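Local atomic coordinates of importin-95 (Chaetomium thermophilum, PDB entry 4XRI), a protein that probably carries cargo proteins into the nucleus as a flexible HEAT-repeat transport receptor of the importin beta family, and probably binds a small GTPase. Residues Leu337-Glu345 and Trp390-Ala399; Ile424-Arg435 and Ser465-Met476. The protein carries 2 engineered substitutions. All blocks are in the same frame, centred on the assembly; numbering follows the deposited sequence.

Contact 1 (Leu337-Glu345 and Trp390-Ala399)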
# COMPACT_ATOMS: atom_id res chain seq x y z
N LEU A 337 -2.35 23.90 -14.89
CA LEU A 337 -1.05 24.42 -15.27
C LEU A 337 -0.78 25.77 -14.61
O LEU A 337 0.34 26.05 -14.19
CB LEU A 337 -0.96 24.55 -16.80
CG LEU A 337 -1.11 23.22 -17.53
CD1 LEU A 337 -1.32 23.42 -19.02
CD2 LEU A 337 0.12 22.36 -17.28
N GLN A 338 -1.82 26.59 -14.53
CA GLN A 338 -1.73 27.88 -13.87
C GLN A 338 -1.43 27.71 -12.39
O GLN A 338 -0.69 28.49 -11.79
CB GLN A 338 -3.03 28.67 -14.07
CG GLN A 338 -2.86 30.17 -14.06
CD GLN A 338 -4.18 30.90 -14.28
OE1 GLN A 338 -5.25 30.33 -14.10
NE2 GLN A 338 -4.09 32.17 -14.66
N LEU A 339 -2.02 26.68 -11.79
CA LEU A 339 -1.83 26.39 -10.37
C LEU A 339 -0.43 25.86 -10.08
O LEU A 339 0.04 25.93 -8.95
CB LEU A 339 -2.88 25.40 -9.88
CG LEU A 339 -4.30 25.93 -9.76
CD1 LEU A 339 -5.25 24.82 -9.33
CD2 LEU A 339 -4.36 27.10 -8.79
N LEU A 340 0.23 25.32 -11.10
CA LEU A 340 1.60 24.86 -10.96
C LEU A 340 2.53 26.03 -10.65
O LEU A 340 3.59 25.85 -10.05
CB LEU A 340 2.07 24.13 -12.22
CG LEU A 340 1.48 22.75 -12.52
CD1 LEU A 340 2.24 22.07 -13.65
CD2 LEU A 340 1.49 21.87 -11.27
N THR A 341 2.13 27.23 -11.06
CA THR A 341 2.94 28.42 -10.86
C THR A 341 2.75 29.03 -9.48
O THR A 341 3.29 30.09 -9.18
CB THR A 341 2.63 29.50 -11.92
OG1 THR A 341 1.35 30.09 -11.65
CG2 THR A 341 2.62 28.91 -13.32
N LYS A 342 1.97 28.35 -8.63
CA LYS A 342 1.70 28.86 -7.29
C LYS A 342 2.55 28.15 -6.23
O LYS A 342 2.07 27.89 -5.13
CB LYS A 342 0.22 28.70 -6.95
CG LYS A 342 -0.73 29.30 -7.97
CD LYS A 342 -0.47 30.79 -8.17
CE LYS A 342 -1.49 31.39 -9.12
NZ LYS A 342 -1.15 32.80 -9.50
N GLN A 343 3.79 27.83 -6.57
CA GLN A 343 4.67 27.14 -5.64
C GLN A 343 4.98 28.01 -4.43
O GLN A 343 5.10 29.23 -4.53
CB GLN A 343 5.99 26.73 -6.30
CG GLN A 343 5.85 26.04 -7.65
CD GLN A 343 5.99 27.01 -8.80
OE1 GLN A 343 5.50 28.14 -8.74
NE2 GLN A 343 6.66 26.58 -9.86
N ASP A 344 5.10 27.37 -3.27
CA ASP A 344 5.61 28.03 -2.08
C ASP A 344 6.98 27.46 -1.76
O ASP A 344 7.10 26.33 -1.28
CB ASP A 344 4.65 27.85 -0.90
CG ASP A 344 4.96 28.80 0.25
OD1 ASP A 344 6.04 29.42 0.24
OD2 ASP A 344 4.11 28.92 1.16
N GLU A 345 8.01 28.24 -2.05
CA GLU A 345 9.39 27.79 -1.88
C GLU A 345 9.74 27.53 -0.42
O GLU A 345 10.61 26.72 -0.11
CB GLU A 345 10.36 28.82 -2.48
CG GLU A 345 10.21 30.24 -1.93
CD GLU A 345 9.03 30.99 -2.52
OE1 GLU A 345 8.27 30.39 -3.31
OE2 GLU A 345 8.87 32.19 -2.19
N TRP A 390 10.86 32.20 -12.13
CA TRP A 390 11.21 30.79 -11.98
C TRP A 390 9.98 29.92 -11.72
O TRP A 390 9.99 28.73 -12.00
CB TRP A 390 12.23 30.60 -10.85
CG TRP A 390 11.68 30.89 -9.49
CD1 TRP A 390 11.73 32.08 -8.82
CD2 TRP A 390 10.98 29.98 -8.63
NE1 TRP A 390 11.12 31.96 -7.59
CE2 TRP A 390 10.65 30.68 -7.45
CE3 TRP A 390 10.62 28.63 -8.74
CZ2 TRP A 390 9.97 30.08 -6.40
CZ3 TRP A 390 9.94 28.04 -7.69
CH2 TRP A 390 9.62 28.77 -6.53
N HIS A 391 8.93 30.53 -11.18
CA HIS A 391 7.66 29.84 -10.96
C HIS A 391 7.15 29.21 -12.24
O HIS A 391 6.66 28.07 -12.25
CB HIS A 391 6.60 30.80 -10.41
CG HIS A 391 6.88 31.31 -9.03
ND1 HIS A 391 7.63 32.45 -8.80
CD2 HIS A 391 6.52 30.84 -7.81
CE1 HIS A 391 7.71 32.66 -7.50
NE2 HIS A 391 7.05 31.69 -6.88
N PHE A 392 7.26 29.95 -13.34
CA PHE A 392 6.72 29.53 -14.62
C PHE A 392 7.64 28.57 -15.36
O PHE A 392 7.17 27.66 -16.05
CB PHE A 392 6.44 30.76 -15.49
CG PHE A 392 5.24 31.55 -15.04
CD1 PHE A 392 4.03 31.44 -15.70
CD2 PHE A 392 5.33 32.40 -13.95
CE1 PHE A 392 2.93 32.17 -15.29
CE2 PHE A 392 4.23 33.13 -13.53
CZ PHE A 392 3.03 33.01 -14.20
N ARG A 393 8.95 28.75 -15.22
CA ARG A 393 9.91 27.81 -15.78
C ARG A 393 9.78 26.46 -15.09
O ARG A 393 9.74 25.42 -15.74
CB ARG A 393 11.34 28.34 -15.66
CG ARG A 393 11.61 29.62 -16.43
CD ARG A 393 13.10 29.81 -16.68
NE ARG A 393 13.88 29.82 -15.45
CZ ARG A 393 14.01 30.87 -14.65
NH1 ARG A 393 13.39 32.01 -14.95
NH2 ARG A 393 14.74 30.79 -13.55
N ASP A 394 9.72 26.51 -13.76
CA ASP A 394 9.53 25.31 -12.95
C ASP A 394 8.22 24.62 -13.31
O ASP A 394 8.16 23.40 -13.42
CB ASP A 394 9.55 25.65 -11.46
CG ASP A 394 9.36 24.44 -10.58
OD1 ASP A 394 10.35 23.72 -10.33
OD2 ASP A 394 8.21 24.20 -10.14
N ALA A 395 7.17 25.41 -13.48
CA ALA A 395 5.86 24.88 -13.87
C ALA A 395 5.93 24.20 -15.23
O ALA A 395 5.34 23.15 -15.45
CB ALA A 395 4.82 25.99 -13.88
N ALA A 396 6.68 24.82 -16.14
CA ALA A 396 6.79 24.34 -17.51
C ALA A 396 7.45 22.96 -17.58
O ALA A 396 6.92 22.05 -18.22
CB ALA A 396 7.57 25.34 -18.36
N VAL A 397 8.59 22.81 -16.92
CA VAL A 397 9.30 21.54 -16.92
C VAL A 397 8.51 20.48 -16.15
O VAL A 397 8.48 19.32 -16.54
CB VAL A 397 10.73 21.66 -16.32
CG1 VAL A 397 11.60 22.53 -17.21
CG2 VAL A 397 10.68 22.22 -14.91
N SER A 398 7.86 20.90 -15.07
CA SER A 398 7.04 20.00 -14.27
C SER A 398 5.91 19.42 -15.11
O SER A 398 5.69 18.21 -15.13
CB SER A 398 6.45 20.73 -13.05
OG SER A 398 7.47 21.09 -12.13
N ALA A 399 5.21 20.30 -15.81
CA ALA A 399 4.10 19.91 -16.67
C ALA A 399 4.54 18.91 -17.73
O ALA A 399 3.86 17.92 -17.98
CB ALA A 399 3.49 21.13 -17.33
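Ala395 presents its methyl to the end of helix 324-340, and the close fit there marks the tightly packed part of this contact. Its CB lies 3.7 Å from Leu340 CB, and Thr341 CG2 touches the same methyl. One turn on, Leu337 CD2 reaches Ala399 CB at 3.6 Å. Thr341 also lays CG2 over one face of the Phe392 ring, 3.9 Å from the centroid and 18° off the normal, a CH-pi contact. With chi1 at 73°, Thr341 turns OG1 back to Gln338 O, in the carbonyl plane; the same rotation points CG2 at the ring and at Ala395.

Beyond the helix end, Gln343 uses both N-H groups of NE2. NE2 donates to His391 O at 2.8 Å, on a lone pair, and to Asp394 OD2 at 2.9 Å, on the anti side but tilted out of the carboxylate plane; both acceptors lie within 9° of the amide plane, and the pair fixes the rotation of the amide. His391 O also accepts from Ala395 N. The bend at chi2 folds Gln343 over the first turn of helix 390-402, its OE1 at the edge of the His391 ring.

The looser side is at Glu345, exposed and poorly ordered: as modelled, OE1 lies 3.5 Å from Trp390 CZ2, at the ring edge.

Around this contact, Phe380 of helix 374-384 touches Leu337 and Ala395, Tyr359 of helix 354-369 meets Leu340, and Ser437 of helix 432-449 bonds Asp394 OD1, joining helix 390-402 to the next layer of the HEAT-repeat solenoid of the importin beta family.

Contact 2 (Ile424-Arg435 and Ser465-Met476). With SO4 (sulfate ion), chain J.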
# COMPACT_ATOMS: atom_id res chain seq x y z
N ILE A 424 17.49 19.24 -21.00
CA ILE A 424 18.81 18.97 -20.44
C ILE A 424 19.51 20.28 -20.09
O ILE A 424 20.19 20.38 -19.06
CB ILE A 424 19.68 18.15 -21.40
CG1 ILE A 424 19.14 16.73 -21.53
CG2 ILE A 424 21.13 18.10 -20.92
CD1 ILE A 424 19.90 15.87 -22.51
N ALA A 425 19.32 21.28 -20.94
CA ALA A 425 19.91 22.60 -20.71
C ALA A 425 19.34 23.24 -19.45
O ALA A 425 20.00 24.05 -18.80
CB ALA A 425 19.68 23.49 -21.92
N MET A 426 18.10 22.88 -19.11
CA MET A 426 17.42 23.43 -17.94
C MET A 426 18.10 23.01 -16.64
O MET A 426 17.81 23.56 -15.58
CB MET A 426 15.96 22.99 -17.93
CG MET A 426 14.99 24.03 -17.38
SD MET A 426 14.73 25.39 -18.52
CE MET A 426 14.68 24.51 -20.07
N MET A 427 18.99 22.03 -16.73
CA MET A 427 19.73 21.55 -15.56
C MET A 427 20.74 22.59 -15.07
O MET A 427 21.27 22.47 -13.97
CB MET A 427 20.44 20.24 -15.88
CG MET A 427 19.50 19.07 -16.13
SD MET A 427 18.79 18.41 -14.61
CE MET A 427 20.21 17.56 -13.92
N GLU A 428 20.99 23.60 -15.89
CA GLU A 428 21.91 24.67 -15.51
C GLU A 428 21.16 25.94 -15.11
O GLU A 428 21.73 27.03 -15.09
CB GLU A 428 22.87 24.98 -16.66
CG GLU A 428 23.98 23.95 -16.82
CD GLU A 428 24.92 23.92 -15.63
OE1 GLU A 428 25.12 24.97 -15.00
OE2 GLU A 428 25.46 22.83 -15.33
N ASP A 429 19.88 25.78 -14.78
CA ASP A 429 19.05 26.91 -14.37
C ASP A 429 19.52 27.46 -13.03
O ASP A 429 20.07 26.72 -12.21
CB ASP A 429 17.58 26.49 -14.29
CG ASP A 429 16.64 27.67 -14.28
OD1 ASP A 429 16.10 28.00 -15.36
OD2 ASP A 429 16.43 28.26 -13.20
N GLU A 430 19.32 28.75 -12.81
CA GLU A 430 19.71 29.38 -11.55
C GLU A 430 18.94 28.76 -10.39
O GLU A 430 19.52 28.39 -9.37
CB GLU A 430 19.45 30.89 -11.58
CG GLU A 430 20.31 31.68 -12.53
CD GLU A 430 19.94 33.16 -12.54
OE1 GLU A 430 18.89 33.51 -11.95
OE2 GLU A 430 20.69 33.96 -13.13
N SER A 431 17.63 28.67 -10.56
CA SER A 431 16.74 28.17 -9.52
C SER A 431 16.96 26.70 -9.23
O SER A 431 17.00 25.87 -10.14
CB SER A 431 15.28 28.41 -9.92
OG SER A 431 14.39 27.86 -8.96
N ILE A 432 17.13 26.38 -7.95
CA ILE A 432 17.33 25.00 -7.54
C ILE A 432 16.02 24.22 -7.65
O ILE A 432 16.02 23.00 -7.82
CB ILE A 432 17.87 24.92 -6.09
CG1 ILE A 432 18.30 23.49 -5.75
CG2 ILE A 432 16.86 25.45 -5.09
CD1 ILE A 432 19.37 22.93 -6.66
N GLN A 433 14.90 24.94 -7.57
CA GLN A 433 13.59 24.33 -7.75
C GLN A 433 13.43 23.85 -9.19
O GLN A 433 12.96 22.74 -9.44
CB GLN A 433 12.46 25.31 -7.40
CG GLN A 433 12.41 25.72 -5.94
CD GLN A 433 13.28 26.93 -5.65
OE1 GLN A 433 13.88 27.51 -6.55
NE2 GLN A 433 13.35 27.31 -4.38
N VAL A 434 13.83 24.70 -10.13
CA VAL A 434 13.73 24.38 -11.55
C VAL A 434 14.62 23.19 -11.90
O VAL A 434 14.22 22.31 -12.66
CB VAL A 434 14.12 25.58 -12.43
CG1 VAL A 434 14.19 25.18 -13.90
CG2 VAL A 434 13.13 26.72 -12.24
N ARG A 435 15.82 23.17 -11.33
CA ARG A 435 16.77 22.09 -11.56
C ARG A 435 16.25 20.76 -11.02
O ARG A 435 16.42 19.72 -11.66
CB ARG A 435 18.12 22.41 -10.92
CG ARG A 435 19.01 23.30 -11.78
CD ARG A 435 20.34 23.54 -11.09
NE ARG A 435 20.25 24.59 -10.09
CZ ARG A 435 21.10 24.73 -9.07
NH1 ARG A 435 20.95 25.72 -8.21
NH2 ARG A 435 22.10 23.87 -8.93
N SER A 465 24.76 15.51 -16.72
CA SER A 465 24.02 16.55 -16.02
C SER A 465 23.43 16.02 -14.71
O SER A 465 23.42 16.72 -13.70
CB SER A 465 22.91 17.12 -16.91
OG SER A 465 21.91 16.15 -17.14
N LEU A 466 22.93 14.79 -14.76
CA LEU A 466 22.34 14.16 -13.58
C LEU A 466 23.40 13.90 -12.52
O LEU A 466 23.17 14.13 -11.34
CB LEU A 466 21.65 12.86 -13.98
CG LEU A 466 20.46 13.03 -14.92
CD1 LEU A 466 20.09 11.71 -15.56
CD2 LEU A 466 19.27 13.62 -14.19
N PHE A 467 24.57 13.42 -12.95
CA PHE A 467 25.67 13.18 -12.03
C PHE A 467 26.21 14.49 -11.47
O PHE A 467 26.54 14.57 -10.29
CB PHE A 467 26.80 12.40 -12.71
CG PHE A 467 26.66 10.91 -12.58
CD1 PHE A 467 26.50 10.10 -13.69
CD2 PHE A 467 26.69 10.31 -11.33
CE1 PHE A 467 26.38 8.73 -13.57
CE2 PHE A 467 26.57 8.94 -11.19
CZ PHE A 467 26.41 8.15 -12.32
N ASN A 468 26.31 15.50 -12.33
CA ASN A 468 26.74 16.82 -11.90
C ASN A 468 25.82 17.36 -10.81
O ASN A 468 26.28 17.95 -9.82
CB ASN A 468 26.78 17.79 -13.08
CG ASN A 468 27.32 19.16 -12.70
OD1 ASN A 468 26.59 20.14 -12.65
ND2 ASN A 468 28.62 19.21 -12.41
N GLY A 469 24.53 17.14 -10.98
CA GLY A 469 23.54 17.54 -10.00
C GLY A 469 23.66 16.73 -8.72
O GLY A 469 23.61 17.28 -7.62
N LEU A 470 23.83 15.42 -8.87
CA LEU A 470 23.95 14.52 -7.72
C LEU A 470 25.17 14.84 -6.86
O LEU A 470 25.10 14.83 -5.63
CB LEU A 470 24.01 13.06 -8.18
CG LEU A 470 24.39 12.02 -7.13
CD1 LEU A 470 23.42 12.05 -5.96
CD2 LEU A 470 24.45 10.63 -7.74
N MET A 471 26.29 15.13 -7.52
CA MET A 471 27.56 15.29 -6.82
C MET A 471 27.78 16.69 -6.25
O MET A 471 28.68 16.89 -5.44
CB MET A 471 28.72 14.91 -7.75
CG MET A 471 28.65 13.48 -8.26
SD MET A 471 29.98 13.05 -9.40
CE MET A 471 31.39 13.03 -8.29
N ASN A 472 26.97 17.65 -6.67
CA ASN A 472 27.17 19.03 -6.24
C ASN A 472 25.95 19.72 -5.65
O ASN A 472 26.07 20.80 -5.05
CB ASN A 472 27.69 19.87 -7.41
CG ASN A 472 28.94 19.29 -8.04
OD1 ASN A 472 30.01 19.30 -7.45
ND2 ASN A 472 28.80 18.78 -9.27
N SER A 473 24.77 19.12 -5.80
CA SER A 473 23.54 19.77 -5.34
C SER A 473 22.59 18.80 -4.65
O SER A 473 21.72 18.21 -5.29
CB SER A 473 22.83 20.44 -6.52
OG SER A 473 23.70 21.35 -7.18
N PRO A 474 22.74 18.64 -3.32
CA PRO A 474 21.95 17.73 -2.48
C PRO A 474 20.43 17.86 -2.65
O PRO A 474 19.73 16.86 -2.59
CB PRO A 474 22.36 18.13 -1.06
CG PRO A 474 23.74 18.66 -1.21
CD PRO A 474 23.76 19.36 -2.54
N LYS A 475 19.95 19.08 -2.85
CA LYS A 475 18.52 19.35 -2.97
C LYS A 475 17.88 18.59 -4.13
O LYS A 475 16.69 18.25 -4.08
CB LYS A 475 18.28 20.86 -3.13
CG LYS A 475 16.85 21.26 -3.47
CD LYS A 475 15.92 21.19 -2.27
CE LYS A 475 14.60 21.87 -2.58
NZ LYS A 475 13.97 21.32 -3.81
N MET A 476 18.66 18.30 -5.16
CA MET A 476 18.14 17.59 -6.33
C MET A 476 18.71 16.18 -6.44
O MET A 476 18.43 15.46 -7.41
CB MET A 476 18.45 18.38 -7.60
CG MET A 476 19.92 18.70 -7.80
SD MET A 476 20.21 19.81 -9.19
CE MET A 476 19.64 18.80 -10.54
S SO4 J . 14.60 30.88 -5.82
O1 SO4 J . 13.82 30.35 -6.93
O2 SO4 J . 15.02 29.79 -4.94
O3 SO4 J . 15.78 31.57 -6.34
O4 SO4 J . 13.78 31.82 -5.06
O HOH W 1 23.34 21.98 -10.16
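Met427 and Met476 meet methyl to methyl, CE to CE at 3.6 Å, where the turn between helices 409-425 and 432-449 packs on helix 455-472 and the loop after it, in the HEAT-repeat solenoid. Bends at chi2 (-76°) and chi3 curl Met427 over helix 455-472, bringing CE to 3.3 Å from Ser465 O and against Leu466 CD2. Gly469, which has no side chain, lies beside these methyls. Met476 crosses Arg435 at about a right angle, its SD 3.8 Å from Arg435 CB. On the more exposed side, Ile432 CG1 packs on Lys475 CG at 3.5 Å.

The next shell positions these groups. Ile432 CD1 sits 3.4 Å above the guanidinium plane of Arg435, over its centre, while Arg435 NH1 donates to Glu430 O from above the carbonyl plane, so the loop before helix 432-449 helps hold the group. Ser431 is the N-cap of that helix, its OG accepting a weak bond from Val434 N. Ahead of it, Asp429 OD2 takes Ser431 N in an Asx turn. Across the contact a water in the guanidinium plane accepts from Arg435 NH2 at 2.6 Å and is hydrogen-bonded to Ser473 OG.

Contacts 1 and 2 follow one another along the chain, their centres about 17 Å apart on the same side of the chain's centre. Each joins parts about 30 to 45 residues apart, with helices and no strands between: helix 324-340 and the loop after it meet helix 390-402, then the turn between helix 409-425 and helix 432-449, with the helix ends beside it, meets helix 455-472 and the loop beyond. They also touch: Arg393 NE makes a salt bridge to Asp429 OD1 at 2.9 Å, and Val397 CG1 packs on Met426 CG at 3.7 Å. Successive layers are thus joined in series, consistent with a solenoid whose small adjustments could add up to the flexibility known for this superfamily.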